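Local coordinates for Thiol:disulfide interchange protein dsbC (Haemophilus influenzae, PDB 1T3B), which probably acts as a homodimeric periplasmic thiol:disulfide isomerase, passing its redox-active disulfide to other proteins and reshuffling wrong disulfide pairings during folding, at residues A[101-104]-A[105-109]; A[124-127]-A[128-132]; A[144-147]-A[148-152]. One frame throughout, in Å; residues are numbered along the deposited sequence.

Contact 1: A[101-104]-A[105-109]; sequences CHLL and HQQLK
In the redox-active helix of the thioredoxin-like domain, residues 101-105 form the last turn and a half of helix 99-105, and His102 meets Gln106 just where that helix breaks before helix 108-113. Gln106 CG makes an off-centre CH-pi contact with the His102 imidazole, 4.1 Å from the ring centroid. Further out, Gln106 CD comes within 3.3 Å of His102 NE2, and the amide plane is inclined 38° to the ring; His102 NE2 and Gln106 OE1 are too poorly angled for a hydrogen bond. The His102 ring reaches this place because its CG is anti to the backbone N (chi1 172°), while its ND1 is hydrogen-bonded to Glu153.

One turn round, the extended Gln107 side chain crosses Leu103 at a slant. Its NE2 packs 3.4 Å from Leu103 CG and gives a weak hydrogen bond to Leu103 O at 3.2 Å. The same NE2 is also hydrogen-bonded to Tyr196 OH, so one amide nitrogen links the end of the helix to a loop. The backbone ladder persists up to the break: His105 N bonds Cys101 O at 3.0 Å, and Gln106 N bonds His102 O at 3.0 Å. A type I turn from His105 to Leu108 then redirects the chain, with Gln107 as N-cap of the next helix.

The end of the His105 side chain leads away, its NE2 hydrogen-bonded to Tyr81 OH, whereas Leu104 packs inward on Val92 and Pro183. Cys101 SG is joined to Cys98 SG, and Cys101 also packs on Thr182 and Pro183. A CxxC disulfide at the start of a helix that breaks after two turns, faced by a proline-bearing loop, is the active-site architecture of the thioredoxin fold.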
ATOM      1  N   CYS A 101      10.498  -8.934  28.949  1.00 67.56           N
ATOM      2  CA  CYS A 101      11.424  -7.819  28.867  1.00 69.53           C
ATOM      3  C   CYS A 101      12.208  -7.972  30.160  1.00 68.54           C
ATOM      4  O   CYS A 101      13.426  -7.815  30.202  1.00 69.53           O
ATOM      5  CB  CYS A 101      10.682  -6.487  28.878  1.00 69.78           C
ATOM      6  SG  CYS A 101       9.403  -6.353  27.601  1.00 80.71           S
ATOM      7  N   HIS A 102      11.487  -8.290  31.227  1.00 68.06           N
ATOM      8  CA  HIS A 102      12.126  -8.465  32.505  1.00 68.99           C
ATOM      9  C   HIS A 102      13.193  -9.541  32.413  1.00 70.48           C
ATOM     10  O   HIS A 102      14.359  -9.301  32.727  1.00 70.30           O
ATOM     11  CB  HIS A 102      11.104  -8.846  33.566  1.00 69.42           C
ATOM     12  CG  HIS A 102      11.724  -9.231  34.869  1.00 72.07           C
ATOM     13  ND1 HIS A 102      12.306  -8.311  35.715  1.00 73.09           N
ATOM     14  CD2 HIS A 102      11.910 -10.443  35.444  1.00 73.44           C
ATOM     15  CE1 HIS A 102      12.823  -8.940  36.757  1.00 73.66           C
ATOM     16  NE2 HIS A 102      12.597 -10.234  36.617  1.00 74.00           N
ATOM     17  N   LEU A 103      12.779 -10.728  31.978  1.00 71.21           N
ATOM     18  CA  LEU A 103      13.666 -11.878  31.835  1.00 70.07           C
ATOM     19  C   LEU A 103      14.891 -11.523  31.005  1.00 69.74           C
ATOM     20  O   LEU A 103      16.014 -11.814  31.394  1.00 70.49           O
ATOM     21  CB  LEU A 103      12.913 -13.038  31.178  1.00 69.85           C
ATOM     22  CG  LEU A 103      13.646 -14.381  31.111  1.00 71.62           C
ATOM     23  CD1 LEU A 103      13.896 -14.869  32.525  1.00 71.64           C
ATOM     24  CD2 LEU A 103      12.819 -15.401  30.330  1.00 66.35           C
ATOM     25  N   LEU A 104      14.668 -10.896  29.859  1.00 68.24           N
ATOM     26  CA  LEU A 104      15.765 -10.484  29.001  1.00 67.10           C
ATOM     27  C   LEU A 104      16.745  -9.633  29.807  1.00 67.71           C
ATOM     28  O   LEU A 104      17.955  -9.764  29.688  1.00 66.51           O
ATOM     29  CB  LEU A 104      15.202  -9.713  27.798  1.00 66.12           C
ATOM     30  CG  LEU A 104      15.879  -8.553  27.050  1.00 67.57           C
ATOM     31  CD1 LEU A 104      17.382  -8.679  26.985  1.00 67.21           C
ATOM     32  CD2 LEU A 104      15.303  -8.532  25.648  1.00 65.28           C
ATOM     33  N   HIS A 105      16.204  -8.776  30.657  1.00 69.35           N
ATOM     34  CA  HIS A 105      17.019  -7.896  31.473  1.00 70.76           C
ATOM     35  C   HIS A 105      17.866  -8.662  32.488  1.00 71.21           C
ATOM     36  O   HIS A 105      19.029  -8.324  32.725  1.00 71.21           O
ATOM     37  CB  HIS A 105      16.121  -6.893  32.191  1.00 70.14           C
ATOM     38  CG  HIS A 105      16.856  -5.703  32.720  1.00 72.15           C
ATOM     39  ND1 HIS A 105      17.685  -5.764  33.818  1.00 72.44           N
ATOM     40  CD2 HIS A 105      16.910  -4.424  32.279  1.00 71.70           C
ATOM     41  CE1 HIS A 105      18.217  -4.577  34.031  1.00 71.16           C
ATOM     42  NE2 HIS A 105      17.763  -3.746  33.110  1.00 70.91           N
ATOM     43  N   GLN A 106      17.288  -9.697  33.086  1.00 71.32           N
ATOM     44  CA  GLN A 106      18.015 -10.488  34.065  1.00 71.34           C
ATOM     45  C   GLN A 106      19.196 -11.208  33.452  1.00 70.37           C
ATOM     46  O   GLN A 106      19.916 -11.907  34.144  1.00 70.31           O
ATOM     47  CB  GLN A 106      17.099 -11.521  34.706  1.00 73.53           C
ATOM     48  CG  GLN A 106      16.064 -10.940  35.634  1.00 77.69           C
ATOM     49  CD  GLN A 106      15.310 -12.010  36.393  1.00 78.99           C
ATOM     50  OE1 GLN A 106      14.617 -12.830  35.802  1.00 78.65           O
ATOM     51  NE2 GLN A 106      15.451 -12.010  37.712  1.00 82.14           N
ATOM     52  N   GLN A 107      19.403 -11.032  32.157  1.00 70.37           N
ATOM     53  CA  GLN A 107      20.493 -11.715  31.484  1.00 71.08           C
ATOM     54  C   GLN A 107      21.421 -10.805  30.710  1.00 71.59           C
ATOM     55  O   GLN A 107      22.108 -11.255  29.792  1.00 73.05           O
ATOM     56  CB  GLN A 107      19.925 -12.770  30.545  1.00 71.95           C
ATOM     57  CG  GLN A 107      19.022 -13.753  31.262  1.00 73.57           C
ATOM     58  CD  GLN A 107      18.269 -14.656  30.329  1.00 72.80           C
ATOM     59  OE1 GLN A 107      18.862 -15.300  29.478  1.00 75.84           O
ATOM     60  NE2 GLN A 107      16.955 -14.717  30.488  1.00 72.67           N
ATOM     61  N   LEU A 108      21.449  -9.529  31.075  1.00 71.33           N
ATOM     62  CA  LEU A 108      22.330  -8.605  30.388  1.00 72.15           C
ATOM     63  C   LEU A 108      23.755  -9.139  30.485  1.00 73.03           C
ATOM     64  O   LEU A 108      24.528  -9.049  29.530  1.00 71.49           O
ATOM     65  CB  LEU A 108      22.260  -7.204  31.012  1.00 70.79           C
ATOM     66  CG  LEU A 108      21.184  -6.206  30.582  1.00 70.93           C
ATOM     67  CD1 LEU A 108      20.924  -6.345  29.103  1.00 69.29           C
ATOM     68  CD2 LEU A 108      19.930  -6.436  31.344  1.00 69.98           C
ATOM     69  N   LYS A 109      24.098  -9.699  31.645  1.00 73.17           N
ATOM     70  CA  LYS A 109      25.438 -10.252  31.848  1.00 74.53           C
ATOM     71  C   LYS A 109      25.742 -11.284  30.763  1.00 75.01           C
ATOM     72  O   LYS A 109      26.818 -11.256  30.174  1.00 76.09           O
ATOM     73  CB  LYS A 109      25.557 -10.886  33.238  1.00 73.12           C
TER

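Contact 2: A[124-127]-A[128-132]; sequences PRAG and MNNQT
Apolar contact comes first: Pro124 and Met128 meet as the loop after strand 116-122 doubles back on itself. The ring carbon Pro124 CG lies 3.7 Å from Met128 SD and 4.1 Å from Met128 CE, so the thioether and its methyl both pass along one corner of the pyrrolidine ring. Met128 achieves this by bending at two successive bonds, chi2 -70° and chi3 -63°, which curl the chain back instead of letting it run straight out. The two side chains meet at a slant, and the contact is dispersive, sulfur and methyl against ring carbon.

The polar contact is made by Asn130, whose side chain turns back toward the carbonyl oxygens of Ala126 and Gly127. The distance from Asn130 CG to Ala126 O is 3.9 Å, and the amide end lies near both carbonyl oxygens.

Backbone shape accounts for the rest. The geometry at Ala126 fits an inverse gamma turn, which reverses the chain after Arg125. Gly127 follows with a positive phi of 57°, carrying the chain out of that turn and into Met128. Asn130 then stands at the N-cap position, and helix 131-141 starts with Gln131.

Among its neighbours, the loop bridges strand 116-122 and helix 131-141. Pro124 is buried against Ala133 and Met136 of that helix and Tyr171 of helix 166-177, while Met128 lies on Val167 and Lys168 of the latter. On the active-site flank, Arg125 N is hydrogen-bonded to Asp95 and the Arg125 side chain touches Cys98 and Thr182.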
ATOM      1  N   PRO A 124       6.089   1.959  25.752  1.00 69.03           N
ATOM      2  CA  PRO A 124       4.925   1.764  26.626  1.00 71.21           C
ATOM      3  C   PRO A 124       3.694   1.333  25.817  1.00 73.09           C
ATOM      4  O   PRO A 124       3.036   2.139  25.150  1.00 72.51           O
ATOM      5  CB  PRO A 124       4.764   3.123  27.316  1.00 71.49           C
ATOM      6  CG  PRO A 124       5.425   4.077  26.394  1.00 72.29           C
ATOM      7  CD  PRO A 124       6.624   3.322  25.894  1.00 70.68           C
ATOM      8  N   ARG A 125       3.407   0.037  25.892  1.00 74.76           N
ATOM      9  CA  ARG A 125       2.304  -0.589  25.167  1.00 76.85           C
ATOM     10  C   ARG A 125       0.915  -0.009  25.428  1.00 78.69           C
ATOM     11  O   ARG A 125       0.216   0.360  24.487  1.00 79.20           O
ATOM     12  CB  ARG A 125       2.312  -2.096  25.447  1.00 74.50           C
ATOM     13  CG  ARG A 125       3.551  -2.797  24.918  1.00 72.59           C
ATOM     14  CD  ARG A 125       3.635  -4.235  25.396  1.00 71.46           C
ATOM     15  NE  ARG A 125       3.602  -4.344  26.850  1.00 70.45           N
ATOM     16  CZ  ARG A 125       3.738  -5.485  27.516  1.00 70.02           C
ATOM     17  NH1 ARG A 125       3.922  -6.614  26.852  1.00 71.60           N
ATOM     18  NH2 ARG A 125       3.680  -5.498  28.840  1.00 70.82           N
ATOM     19  N   ALA A 126       0.514   0.058  26.698  1.00 80.15           N
ATOM     20  CA  ALA A 126      -0.794   0.597  27.073  1.00 81.82           C
ATOM     21  C   ALA A 126      -0.827   2.120  26.890  1.00 82.65           C
ATOM     22  O   ALA A 126      -1.284   2.864  27.768  1.00 84.56           O
ATOM     23  CB  ALA A 126      -1.117   0.221  28.529  1.00 80.33           C
ATOM     24  N   GLY A 127      -0.333   2.577  25.741  1.00 82.62           N
ATOM     25  CA  GLY A 127      -0.310   4.000  25.454  1.00 83.33           C
ATOM     26  C   GLY A 127       0.434   4.854  26.470  1.00 83.70           C
ATOM     27  O   GLY A 127       0.895   4.359  27.498  1.00 82.16           O
ATOM     28  N   MET A 128       0.522   6.153  26.180  1.00 83.80           N
ATOM     29  CA  MET A 128       1.221   7.114  27.032  1.00 85.29           C
ATOM     30  C   MET A 128       0.291   7.698  28.079  1.00 86.86           C
ATOM     31  O   MET A 128       0.557   8.766  28.625  1.00 86.97           O
ATOM     32  CB  MET A 128       1.755   8.273  26.192  1.00 83.15           C
ATOM     33  CG  MET A 128       2.194   7.899  24.800  1.00 83.01           C
ATOM     34  SD  MET A 128       3.685   6.918  24.804  1.00 84.90           S
ATOM     35  CE  MET A 128       4.778   8.063  25.506  1.00 82.37           C
ATOM     36  N   ASN A 129      -0.799   7.007  28.370  1.00 88.47           N
ATOM     37  CA  ASN A 129      -1.736   7.559  29.320  1.00 89.75           C
ATOM     38  C   ASN A 129      -1.971   6.767  30.589  1.00 89.34           C
ATOM     39  O   ASN A 129      -3.093   6.343  30.860  1.00 89.71           O
ATOM     40  CB  ASN A 129      -3.067   7.821  28.615  1.00 92.86           C
ATOM     41  CG  ASN A 129      -4.002   8.664  29.449  1.00 94.87           C
ATOM     42  OD1 ASN A 129      -3.615   9.714  29.960  1.00 96.03           O
ATOM     43  ND2 ASN A 129      -5.242   8.213  29.590  1.00 97.04           N
ATOM     44  N   ASN A 130      -0.919   6.576  31.376  1.00 88.65           N
ATOM     45  CA  ASN A 130      -1.051   5.857  32.634  1.00 87.68           C
ATOM     46  C   ASN A 130       0.202   5.926  33.481  1.00 87.62           C
ATOM     47  O   ASN A 130       1.284   6.224  32.982  1.00 86.71           O
ATOM     48  CB  ASN A 130      -1.449   4.398  32.394  1.00 88.88           C
ATOM     49  CG  ASN A 130      -0.467   3.652  31.519  1.00 89.81           C
ATOM     50  OD1 ASN A 130      -0.175   4.056  30.390  1.00 88.94           O
ATOM     51  ND2 ASN A 130       0.037   2.539  32.035  1.00 89.83           N
ATOM     52  N   GLN A 131       0.034   5.668  34.774  1.00 86.34           N
ATOM     53  CA  GLN A 131       1.118   5.707  35.738  1.00 84.62           C
ATOM     54  C   GLN A 131       2.383   5.073  35.156  1.00 83.55           C
ATOM     55  O   GLN A 131       3.494   5.594  35.303  1.00 82.36           O
ATOM     56  CB  GLN A 131       0.676   4.959  36.991  1.00 86.22           C
ATOM     57  CG  GLN A 131       1.490   5.258  38.242  1.00 89.45           C
ATOM     58  CD  GLN A 131       1.150   4.327  39.404  1.00 91.54           C
ATOM     59  OE1 GLN A 131       1.391   3.112  39.344  1.00 91.52           O
ATOM     60  NE2 GLN A 131       0.582   4.893  40.465  1.00 91.55           N
ATOM     61  N   THR A 132       2.191   3.949  34.475  1.00 81.13           N
ATOM     62  CA  THR A 132       3.267   3.190  33.847  1.00 78.89           C
ATOM     63  C   THR A 132       4.033   3.922  32.741  1.00 78.21           C
ATOM     64  O   THR A 132       5.251   3.806  32.632  1.00 77.77           O
ATOM     65  CB  THR A 132       2.700   1.898  33.280  1.00 78.90           C
ATOM     66  OG1 THR A 132       2.218   1.092  34.361  1.00 79.60           O
ATOM     67  CG2 THR A 132       3.754   1.140  32.490  1.00 77.96           C
TER

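Contact 3: A[144-147]-A[148-152]; sequences DPVF and ALNEA
One face of the Phe147 ring carries Glu151 CG, which sits 3.8 Å above the ring plane, offset toward the rim, in a CH-pi contact between residues four apart on the alpha helix 145-153. The two side chains run side by side in the same direction, and the Glu151 carboxylate lies 26° from the ring plane. Phe147 CG is anti to its own nitrogen (chi1 -175°), which sets the ring beside the carbonyl carbon, alongside Glu151. Glu151 CG, anti to its carbonyl carbon, comes over the ring, and the bend at chi2 turns the carboxylate. That group goes further, Glu151 OE1 being hydrogen-bonded to Asn156.

Val146 and Asn150 also lie side by side, pointing the same way. Asn150 OD1 is hydrogen-bonded to Tyr81 OH. Val146 and Leu149 pack on Tyr81, and Ala148, Leu149 and Ala152 on Ile139 of helix 131-141.

At the start of the helix Asp144 is the N-cap, with Asp144 OD2 accepting a weak bond from Phe147 N at 3.4 Å. The regular ladder then takes over: Leu149 N bonds Pro145 O at 2.7 Å and Glu151 N bonds Phe147 O at 2.9 Å. Straightest of them is the first rung, Ala148 N to Asp144 O at 3.1 Å, with an N-H...O angle of 171°.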
ATOM      1  N   ASP A 144      20.687   9.083  35.994  1.00 74.55           N
ATOM      2  CA  ASP A 144      21.466   7.892  35.630  1.00 74.84           C
ATOM      3  C   ASP A 144      20.441   6.795  35.310  1.00 74.73           C
ATOM      4  O   ASP A 144      20.116   5.973  36.165  1.00 74.98           O
ATOM      5  CB  ASP A 144      22.369   7.446  36.795  1.00 76.40           C
ATOM      6  CG  ASP A 144      23.307   6.285  36.424  1.00 78.62           C
ATOM      7  OD1 ASP A 144      24.464   6.278  36.908  1.00 80.71           O
ATOM      8  OD2 ASP A 144      22.897   5.376  35.668  1.00 77.03           O
ATOM      9  N   PRO A 145      19.914   6.781  34.072  1.00 73.40           N
ATOM     10  CA  PRO A 145      18.918   5.811  33.602  1.00 69.79           C
ATOM     11  C   PRO A 145      19.176   4.343  33.924  1.00 69.85           C
ATOM     12  O   PRO A 145      18.235   3.586  34.151  1.00 69.46           O
ATOM     13  CB  PRO A 145      18.864   6.081  32.106  1.00 72.07           C
ATOM     14  CG  PRO A 145      19.077   7.553  32.050  1.00 72.20           C
ATOM     15  CD  PRO A 145      20.234   7.742  33.004  1.00 71.72           C
ATOM     16  N   VAL A 146      20.441   3.938  33.939  1.00 66.74           N
ATOM     17  CA  VAL A 146      20.781   2.560  34.250  1.00 62.84           C
ATOM     18  C   VAL A 146      20.355   2.213  35.666  1.00 62.00           C
ATOM     19  O   VAL A 146      19.816   1.142  35.913  1.00 63.44           O
ATOM     20  CB  VAL A 146      22.285   2.320  34.095  1.00 62.22           C
ATOM     21  CG1 VAL A 146      22.651   0.951  34.596  1.00 63.24           C
ATOM     22  CG2 VAL A 146      22.662   2.445  32.646  1.00 61.44           C
ATOM     23  N   PHE A 147      20.591   3.126  36.596  1.00 60.37           N
ATOM     24  CA  PHE A 147      20.218   2.893  37.977  1.00 59.40           C
ATOM     25  C   PHE A 147      18.714   2.918  38.071  1.00 59.90           C
ATOM     26  O   PHE A 147      18.110   2.041  38.677  1.00 63.61           O
ATOM     27  CB  PHE A 147      20.801   3.976  38.891  1.00 59.96           C
ATOM     28  CG  PHE A 147      20.548   3.743  40.351  1.00 59.01           C
ATOM     29  CD1 PHE A 147      21.452   3.017  41.118  1.00 60.05           C
ATOM     30  CD2 PHE A 147      19.399   4.243  40.957  1.00 57.83           C
ATOM     31  CE1 PHE A 147      21.218   2.796  42.472  1.00 62.27           C
ATOM     32  CE2 PHE A 147      19.149   4.030  42.307  1.00 59.54           C
ATOM     33  CZ  PHE A 147      20.056   3.306  43.069  1.00 61.05           C
ATOM     34  N   ALA A 148      18.114   3.932  37.464  1.00 59.73           N
ATOM     35  CA  ALA A 148      16.669   4.085  37.483  1.00 59.78           C
ATOM     36  C   ALA A 148      15.975   2.853  36.938  1.00 60.82           C
ATOM     37  O   ALA A 148      15.019   2.361  37.537  1.00 63.20           O
ATOM     38  CB  ALA A 148      16.270   5.294  36.679  1.00 57.11           C
ATOM     39  N   LEU A 149      16.470   2.365  35.802  1.00 61.17           N
ATOM     40  CA  LEU A 149      15.916   1.190  35.149  1.00 63.20           C
ATOM     41  C   LEU A 149      16.228  -0.076  35.922  1.00 63.06           C
ATOM     42  O   LEU A 149      15.348  -0.911  36.116  1.00 61.94           O
ATOM     43  CB  LEU A 149      16.450   1.048  33.714  1.00 65.11           C
ATOM     44  CG  LEU A 149      15.957  -0.192  32.941  1.00 67.13           C
ATOM     45  CD1 LEU A 149      14.451  -0.057  32.762  1.00 66.18           C
ATOM     46  CD2 LEU A 149      16.662  -0.342  31.585  1.00 62.64           C
ATOM     47  N   ASN A 150      17.476  -0.228  36.351  1.00 62.74           N
ATOM     48  CA  ASN A 150      17.834  -1.417  37.104  1.00 63.38           C
ATOM     49  C   ASN A 150      16.892  -1.564  38.287  1.00 63.88           C
ATOM     50  O   ASN A 150      16.422  -2.668  38.582  1.00 63.63           O
ATOM     51  CB  ASN A 150      19.288  -1.365  37.578  1.00 62.81           C
ATOM     52  CG  ASN A 150      20.280  -1.648  36.461  1.00 64.91           C
ATOM     53  OD1 ASN A 150      19.956  -2.295  35.465  1.00 67.71           O
ATOM     54  ND2 ASN A 150      21.501  -1.178  36.630  1.00 66.27           N
ATOM     55  N   GLU A 151      16.587  -0.442  38.935  1.00 62.78           N
ATOM     56  CA  GLU A 151      15.687  -0.432  40.085  1.00 62.67           C
ATOM     57  C   GLU A 151      14.226  -0.675  39.732  1.00 62.37           C
ATOM     58  O   GLU A 151      13.509  -1.343  40.465  1.00 62.07           O
ATOM     59  CB  GLU A 151      15.840   0.876  40.847  1.00 63.56           C
ATOM     60  CG  GLU A 151      17.129   0.922  41.656  1.00 67.65           C
ATOM     61  CD  GLU A 151      17.124  -0.062  42.819  1.00 69.20           C
ATOM     62  OE1 GLU A 151      16.350   0.151  43.776  1.00 67.69           O
ATOM     63  OE2 GLU A 151      17.891  -1.051  42.775  1.00 68.24           O
ATOM     64  N   ALA A 152      13.777  -0.127  38.614  1.00 60.77           N
ATOM     65  CA  ALA A 152      12.408  -0.349  38.181  1.00 61.46           C
ATOM     66  C   ALA A 152      12.211  -1.847  37.949  1.00 62.21           C
ATOM     67  O   ALA A 152      11.156  -2.415  38.253  1.00 64.29           O
ATOM     68  CB  ALA A 152      12.138   0.405  36.897  1.00 59.46           C
TER

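How the contacts relate
All three contacts belong to the thioredoxin-like domain. Contact 1 is partly buried and holds half of the redox disulfide, whereas contacts 2 and 3 lie at the surface. Contacts 1 and 3 touch: His105 CE1 comes 3.2 Å from Asn150 OD1, and both residues bond Tyr81 OH, so the end of the active-site helix and helix 145-153 share one tyrosine. Contact 2 touches neither, its nearest atoms about 6 Å from contact 1 and about 9 Å from contact 3. Helical ladders and CH-pi pairs mark contacts 1 and 3; contact 2 relies on a sulfur-proline contact and turn geometry, as befits a loop.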